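Local structure of pilin, type IV (Thermus thermophilus, 4BHR) at residues A[10-15]-A[82-87]. The protein is a type IV pilin, here its soluble C-terminal part without the transmembrane helix, and probably takes part in type IV pilus biogenesis. Residues are numbered along the deposited sequence; the frame is centred on the assembly and turned at random.
Sequences YVRNVA and GQFSFQ
The helix-on-sheet packing of the pilin head brings Phe-84, on the edge strand 83-87, against Val-11 and Arg-12 of helix 6-20. The closest approach is 3.5 Å, from Phe-84 CZ to Arg-12 CB, and the far end of the ring does the touching. CG of Phe-84 stands anti to its carbonyl carbon (chi1 -70°), which carries CE1 and CZ to the helix although the bond from CA to CB of Phe-84 heads neither at the helix nor away from it. Val-11 CG1 lies 4.0 Å from Phe-84 CE1, an apolar contact in which the two side chains pass alongside, pointing opposite ways. The helix packs on an antiparallel sheet in which 83-87 is the chain's outermost strand, next to 74-78; Gly-82 and Gln-83 form a G1 beta bulge, and Phe-77 on strand 74-78 touches both helix residues and meets Phe-84 edge-to-face. The Arg-12 and Phe-84 side chains run at roughly a right angle to each other, the contact being made by the aliphatic part of Arg-12, with CD 4.0 Å from Phe-84 CZ; its guanidinium plane is turned 63° from the ring. An alanine replacing Phe-84 would probably cost Arg-12 CB and Val-11 CG1 one of their apolar neighbours and open a gap between helix and edge strand.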
# COMPACT_ATOMS: atom_id res chain seq x y z
N TYR A 10 7.23 3.78 -4.68
CA TYR A 10 6.42 2.63 -5.04
C TYR A 10 5.24 2.45 -4.06
O TYR A 10 4.13 2.22 -4.49
CB TYR A 10 7.25 1.36 -5.06
CG TYR A 10 6.46 0.12 -5.45
CD1 TYR A 10 6.01 -0.07 -6.75
CD2 TYR A 10 6.15 -0.85 -4.50
CE1 TYR A 10 5.31 -1.20 -7.11
CE2 TYR A 10 5.43 -1.99 -4.85
CZ TYR A 10 5.03 -2.18 -6.16
OH TYR A 10 4.33 -3.30 -6.51
N VAL A 11 5.51 2.55 -2.76
CA VAL A 11 4.46 2.41 -1.75
C VAL A 11 3.35 3.44 -1.93
O VAL A 11 2.14 3.10 -1.88
CB VAL A 11 5.06 2.41 -0.32
CG1 VAL A 11 4.03 2.77 0.71
CG2 VAL A 11 5.75 1.06 -0.06
N ARG A 12 3.74 4.70 -2.21
CA ARG A 12 2.77 5.75 -2.34
C ARG A 12 1.97 5.56 -3.62
O ARG A 12 0.77 5.80 -3.65
CB ARG A 12 3.44 7.12 -2.30
CG ARG A 12 2.45 8.30 -2.26
CD ARG A 12 1.61 8.26 -1.01
NE ARG A 12 0.54 9.28 -0.93
CZ ARG A 12 -0.65 9.13 -1.48
NH1 ARG A 12 -0.92 8.06 -2.22
NH2 ARG A 12 -1.55 10.08 -1.33
N ASN A 13 2.66 5.12 -4.69
CA ASN A 13 2.00 4.87 -5.94
C ASN A 13 1.02 3.67 -5.86
O ASN A 13 -0.07 3.69 -6.44
CB ASN A 13 3.03 4.72 -7.08
CG ASN A 13 3.85 6.01 -7.32
OD1 ASN A 13 3.43 7.15 -7.03
ND2 ASN A 13 5.05 5.82 -7.85
N VAL A 14 1.39 2.65 -5.07
CA VAL A 14 0.47 1.53 -4.81
C VAL A 14 -0.76 2.05 -4.09
O VAL A 14 -1.90 1.68 -4.41
CB VAL A 14 1.15 0.41 -4.00
CG1 VAL A 14 0.12 -0.58 -3.47
CG2 VAL A 14 2.17 -0.32 -4.85
N ALA A 15 -0.54 2.90 -3.10
CA ALA A 15 -1.69 3.48 -2.38
C ALA A 15 -2.65 4.28 -3.28
O ALA A 15 -3.85 4.08 -3.23
CB ALA A 15 -1.20 4.34 -1.20
N GLY A 82 -2.71 9.30 5.90
CA GLY A 82 -2.15 9.88 4.71
C GLY A 82 -0.65 10.02 4.93
O GLY A 82 0.01 10.73 4.19
N GLN A 83 -0.14 9.28 5.92
CA GLN A 83 1.28 9.36 6.32
C GLN A 83 2.08 8.09 6.07
O GLN A 83 1.59 7.00 6.29
CB GLN A 83 1.36 9.65 7.82
CG GLN A 83 0.74 10.99 8.25
CD GLN A 83 0.72 11.14 9.77
OE1 GLN A 83 1.15 10.25 10.50
NE2 GLN A 83 0.22 12.26 10.23
N PHE A 84 3.35 8.27 5.72
CA PHE A 84 4.35 7.20 5.73
C PHE A 84 4.85 6.95 7.15
O PHE A 84 4.92 7.88 7.97
CB PHE A 84 5.60 7.58 4.95
CG PHE A 84 5.42 7.66 3.45
CD1 PHE A 84 5.42 6.52 2.70
CD2 PHE A 84 5.26 8.89 2.83
CE1 PHE A 84 5.27 6.57 1.33
CE2 PHE A 84 5.10 8.96 1.45
CZ PHE A 84 5.14 7.78 0.70
N SER A 85 5.14 5.69 7.43
CA SER A 85 5.86 5.28 8.65
C SER A 85 7.03 4.41 8.27
O SER A 85 6.96 3.65 7.29
CB SER A 85 4.92 4.49 9.55
OG SER A 85 4.01 5.40 10.15
N PHE A 86 8.15 4.55 8.99
CA PHE A 86 9.33 3.79 8.63
C PHE A 86 9.71 3.00 9.87
O PHE A 86 9.74 3.57 10.95
CB PHE A 86 10.52 4.73 8.34
CG PHE A 86 10.28 5.67 7.18
CD1 PHE A 86 9.65 6.89 7.38
CD2 PHE A 86 10.71 5.33 5.92
CE1 PHE A 86 9.42 7.77 6.32
CE2 PHE A 86 10.50 6.22 4.86
CZ PHE A 86 9.86 7.42 5.08
N GLN A 87 10.06 1.74 9.66
CA GLN A 87 10.41 0.85 10.78
C GLN A 87 11.84 0.44 10.66
O GLN A 87 12.29 0.02 9.61
CB GLN A 87 9.52 -0.38 10.81
CG GLN A 87 8.07 -0.01 11.12
CD GLN A 87 7.33 0.37 9.84
OE1 GLN A 87 7.56 -0.25 8.79
NE2 GLN A 87 6.48 1.39 9.90